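Local coordinates for inosine-uridine preferring nucleoside hydrolase family protein (Bacillus anthracis, PDB 2C40) that belongs to the inosine-uridine preferring nucleoside hydrolase family and binds a calcium ion and alpha-D-ribofuranose in one pocket, at residues 38-43 with 73-78. Numbering follows the deposited sequence.
Sequences DCYLEP and FPKDWR. With RIB (alpha-D-ribofuranose), chain D.
Arg78 reaches across to Cys39 and Tyr40 with NE, NH2 and the flat face of its guanidinium. Its NH2 donates to Cys39 O over 2.9 Å, a fairly straight bond at 160°, with the oxygen lying in the guanidinium plane while the nitrogen sits above the plane of the carbonyl. NE of Arg78 adds a weak bond to the same oxygen, so one carbonyl receives two N-H groups; the bend at chi3 swings NE toward it. The backbones also meet: Tyr40 N makes a long, weak bond to Arg78 O, and Cys39 CA directs a C-H at that same oxygen from 3.4 Å.

The guanidinium lies nearly parallel to the Tyr40 ring, the planes 6° apart, and Arg78 CZ is 4.1 Å from the centroid of that ring in a face-on cation-pi stack. Arg78 CB packs against Tyr40 CE1, whereas at the ring's edge the hydroxyl OH rests against CG and CE of Lys75.

In this alpha/beta nucleoside hydrolase fold, built on a mixed, largely parallel sheet, residues 38-40 end the connection from strand 27-34 to helix 41-55, with Tyr40 at its N-cap. Asp38 and Phe73 both line the ribofuranose pocket, and Asp38 N is hydrogen-bonded to the calcium ligand Asp9.

Asp38 CB lies over the centre of the Phe73 ring, a CH-pi contact of 3.8 Å to its centroid, and the carboxylate is nearly parallel to the ring. CG anti to the backbone N (chi1 -163°) puts the carboxylate carbon near Phe73 CD2; its two oxygens then diverge. Asp38 OD1 faces the sugar, 3.0 Å from RIB C1, and Asp38 OD2 is buried against Trp77 CB at 3.1 Å with no polar partner. Phe73 CE2 approaches RIB O4, and Trp172 stacks on the Phe73 ring.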
ATOM      1  N   ASP A  38      12.657 -10.141  -2.797  1.00 43.05           N
ATOM      2  CA  ASP A  38      11.386  -9.663  -2.229  1.00 43.80           C
ATOM      3  C   ASP A  38      10.863  -8.415  -2.947  1.00 43.40           C
ATOM      4  O   ASP A  38      10.337  -7.494  -2.332  1.00 44.30           O
ATOM      5  CB  ASP A  38      11.569  -9.394  -0.760  1.00 44.66           C
ATOM      6  CG  ASP A  38      10.284  -9.303  -0.019  1.00 46.15           C
ATOM      7  OD1 ASP A  38      10.359  -8.752   1.082  1.00 50.87           O
ATOM      8  OD2 ASP A  38       9.231  -9.728  -0.528  1.00 50.43           O
ATOM      9  N   CYS A  39      11.069  -8.380  -4.249  1.00 43.17           N
ATOM     10  CA  CYS A  39      10.674  -7.255  -5.070  1.00 43.49           C
ATOM     11  C   CYS A  39      10.678  -7.674  -6.531  1.00 42.81           C
ATOM     12  O   CYS A  39      11.285  -8.660  -6.895  1.00 41.34           O
ATOM     13  CB  CYS A  39      11.604  -6.041  -4.889  1.00 44.59           C
ATOM     14  SG  CYS A  39      13.247  -6.098  -5.697  1.00 43.04           S
ATOM     15  N   TYR A  40       9.942  -6.914  -7.329  1.00 41.98           N
ATOM     16  CA  TYR A  40      10.112  -6.875  -8.756  1.00 41.66           C
ATOM     17  C   TYR A  40      11.213  -5.863  -9.073  1.00 41.99           C
ATOM     18  O   TYR A  40      11.307  -4.826  -8.461  1.00 42.44           O
ATOM     19  CB  TYR A  40       8.786  -6.517  -9.428  1.00 42.09           C
ATOM     20  CG  TYR A  40       7.786  -7.662  -9.399  1.00 41.70           C
ATOM     21  CD1 TYR A  40       6.960  -7.892  -8.286  1.00 41.91           C
ATOM     22  CD2 TYR A  40       7.703  -8.544 -10.459  1.00 42.47           C
ATOM     23  CE1 TYR A  40       6.066  -8.967  -8.264  1.00 42.67           C
ATOM     24  CE2 TYR A  40       6.792  -9.599 -10.454  1.00 42.99           C
ATOM     25  CZ  TYR A  40       5.977  -9.796  -9.358  1.00 42.42           C
ATOM     26  OH  TYR A  40       5.102 -10.848  -9.399  1.00 43.88           O
ATOM     27  N   LEU A  41      12.065  -6.188 -10.033  1.00 42.72           N
ATOM     28  CA  LEU A  41      13.282  -5.407 -10.275  1.00 42.76           C
ATOM     29  C   LEU A  41      13.037  -3.954 -10.686  1.00 42.10           C
ATOM     30  O   LEU A  41      13.724  -3.039 -10.231  1.00 40.68           O
ATOM     31  CB  LEU A  41      14.132  -6.095 -11.343  1.00 42.98           C
ATOM     32  CG  LEU A  41      15.538  -5.530 -11.598  1.00 43.60           C
ATOM     33  CD1 LEU A  41      16.470  -5.608 -10.363  1.00 44.48           C
ATOM     34  CD2 LEU A  41      16.086  -6.303 -12.806  1.00 43.52           C
ATOM     35  N   GLU A  42      12.098  -3.744 -11.589  1.00 41.97           N
ATOM     36  CA  GLU A  42      11.871  -2.394 -12.118  1.00 42.37           C
ATOM     37  C   GLU A  42      11.452  -1.337 -11.094  1.00 40.94           C
ATOM     38  O   GLU A  42      12.129  -0.333 -10.967  1.00 40.00           O
ATOM     39  CB  GLU A  42      10.932  -2.428 -13.313  1.00 43.05           C
ATOM     40  CG  GLU A  42      11.600  -3.131 -14.515  1.00 48.07           C
ATOM     41  CD  GLU A  42      12.944  -2.451 -14.943  1.00 53.63           C
ATOM     42  OE1 GLU A  42      12.891  -1.273 -15.375  1.00 57.21           O
ATOM     43  OE2 GLU A  42      14.049  -3.080 -14.815  1.00 57.67           O
ATOM     44  N   PRO A  43      10.355  -1.563 -10.325  1.00 40.71           N
ATOM     45  CA  PRO A  43      10.027  -0.568  -9.281  1.00 40.12           C
ATOM     46  C   PRO A  43      11.080  -0.375  -8.202  1.00 40.02           C
ATOM     47  O   PRO A  43      11.173   0.709  -7.645  1.00 40.90           O
ATOM     48  CB  PRO A  43       8.713  -1.114  -8.675  1.00 39.59           C
ATOM     49  CG  PRO A  43       8.788  -2.549  -8.920  1.00 39.40           C
ATOM     50  CD  PRO A  43       9.349  -2.630 -10.336  1.00 40.11           C
ATOM     51  N   PHE A  73      10.166 -15.420  -3.375  1.00 43.66           N
ATOM     52  CA  PHE A  73       9.305 -14.833  -2.327  1.00 43.31           C
ATOM     53  C   PHE A  73       7.841 -14.829  -2.754  1.00 44.70           C
ATOM     54  O   PHE A  73       7.545 -14.953  -3.947  1.00 43.72           O
ATOM     55  CB  PHE A  73       9.737 -13.398  -2.027  1.00 42.90           C
ATOM     56  CG  PHE A  73      10.908 -13.262  -1.065  1.00 43.02           C
ATOM     57  CD1 PHE A  73      12.237 -13.365  -1.512  1.00 43.01           C
ATOM     58  CD2 PHE A  73      10.700 -12.921   0.241  1.00 42.33           C
ATOM     59  CE1 PHE A  73      13.282 -13.234  -0.677  1.00 39.58           C
ATOM     60  CE2 PHE A  73      11.769 -12.737   1.112  1.00 40.28           C
ATOM     61  CZ  PHE A  73      13.061 -12.927   0.668  1.00 43.25           C
ATOM     62  N   PRO A  74       6.896 -14.757  -1.777  1.00 45.12           N
ATOM     63  CA  PRO A  74       5.489 -14.640  -2.118  1.00 46.52           C
ATOM     64  C   PRO A  74       5.208 -13.419  -2.984  1.00 46.29           C
ATOM     65  O   PRO A  74       5.819 -12.385  -2.741  1.00 47.80           O
ATOM     66  CB  PRO A  74       4.803 -14.511  -0.727  1.00 47.09           C
ATOM     67  CG  PRO A  74       5.789 -15.170   0.227  1.00 46.36           C
ATOM     68  CD  PRO A  74       7.111 -14.877  -0.319  1.00 46.05           C
ATOM     69  N   LYS A  75       4.319 -13.522  -3.980  1.00 46.38           N
ATOM     70  CA  LYS A  75       4.071 -12.390  -4.869  1.00 46.54           C
ATOM     71  C   LYS A  75       3.646 -11.145  -4.102  1.00 46.16           C
ATOM     72  O   LYS A  75       4.062 -10.038  -4.434  1.00 45.55           O
ATOM     73  CB  LYS A  75       3.027 -12.713  -5.912  1.00 48.21           C
ATOM     74  CG  LYS A  75       2.901 -11.592  -6.985  1.00 50.29           C
ATOM     75  CD  LYS A  75       1.590 -11.603  -7.704  1.00 52.38           C
ATOM     76  CE  LYS A  75       1.808 -11.867  -9.172  1.00 55.13           C
ATOM     77  NZ  LYS A  75       0.685 -11.473 -10.032  1.00 54.95           N
ATOM     78  N   ASP A  76       2.789 -11.297  -3.100  1.00 46.66           N
ATOM     79  CA  ASP A  76       2.147 -10.094  -2.492  1.00 47.09           C
ATOM     80  C   ASP A  76       3.156  -9.243  -1.725  1.00 47.45           C
ATOM     81  O   ASP A  76       3.052  -8.030  -1.720  1.00 48.07           O
ATOM     82  CB  ASP A  76       0.869 -10.425  -1.681  1.00 47.93           C
ATOM     83  N   TRP A  77       4.177  -9.873  -1.150  1.00 48.20           N
ATOM     84  CA  TRP A  77       5.302  -9.140  -0.535  1.00 48.98           C
ATOM     85  C   TRP A  77       6.117  -8.382  -1.592  1.00 47.88           C
ATOM     86  O   TRP A  77       6.514  -7.227  -1.419  1.00 47.83           O
ATOM     87  CB  TRP A  77       6.232 -10.140   0.145  1.00 51.54           C
ATOM     88  CG  TRP A  77       5.642 -10.875   1.304  1.00 54.08           C
ATOM     89  CD1 TRP A  77       4.303 -10.951   1.667  1.00 55.01           C
ATOM     90  CD2 TRP A  77       6.364 -11.691   2.245  1.00 53.19           C
ATOM     91  NE1 TRP A  77       4.181 -11.751   2.784  1.00 56.00           N
ATOM     92  CE2 TRP A  77       5.426 -12.206   3.159  1.00 55.38           C
ATOM     93  CE3 TRP A  77       7.716 -12.023   2.401  1.00 55.35           C
ATOM     94  CZ2 TRP A  77       5.799 -13.047   4.208  1.00 56.09           C
ATOM     95  CZ3 TRP A  77       8.085 -12.847   3.443  1.00 55.73           C
ATOM     96  CH2 TRP A  77       7.136 -13.353   4.333  1.00 55.09           C
ATOM     97  N   ARG A  78       6.317  -9.040  -2.714  1.00 46.86           N
ATOM     98  CA  ARG A  78       7.109  -8.481  -3.814  1.00 46.43           C
ATOM     99  C   ARG A  78       6.570  -7.187  -4.474  1.00 45.40           C
ATOM    100  O   ARG A  78       7.333  -6.446  -5.109  1.00 45.37           O
ATOM    101  CB  ARG A  78       7.305  -9.563  -4.886  1.00 46.57           C
ATOM    102  CG  ARG A  78       7.994 -10.812  -4.342  1.00 46.50           C
ATOM    103  CD  ARG A  78       8.253 -11.760  -5.478  1.00 46.35           C
ATOM    104  NE  ARG A  78       9.146 -11.124  -6.429  1.00 46.60           N
ATOM    105  CZ  ARG A  78       9.360 -11.537  -7.683  1.00 47.18           C
ATOM    106  NH1 ARG A  78       8.741 -12.600  -8.158  1.00 49.20           N
ATOM    107  NH2 ARG A  78      10.191 -10.878  -8.467  1.00 42.96           N
TER
HETATM  108  O5  RIB D1312      13.225 -12.725   6.210  1.00 44.29           O
HETATM  109  C5  RIB D1312      13.168 -11.287   6.424  1.00 48.59           C
HETATM  110  C4  RIB D1312      13.375 -10.601   5.072  1.00 50.48           C
HETATM  111  O4  RIB D1312      12.227 -10.929   4.262  1.00 52.51           O
HETATM  112  C3  RIB D1312      13.563  -9.070   5.040  1.00 50.30           C
HETATM  113  O3  RIB D1312      14.950  -8.780   4.671  1.00 42.52           O
HETATM  114  C2  RIB D1312      12.423  -8.504   4.081  1.00 51.77           C
HETATM  115  O2  RIB D1312      12.667  -7.509   2.982  1.00 45.22           O
HETATM  116  C1  RIB D1312      11.762  -9.782   3.505  1.00 51.66           C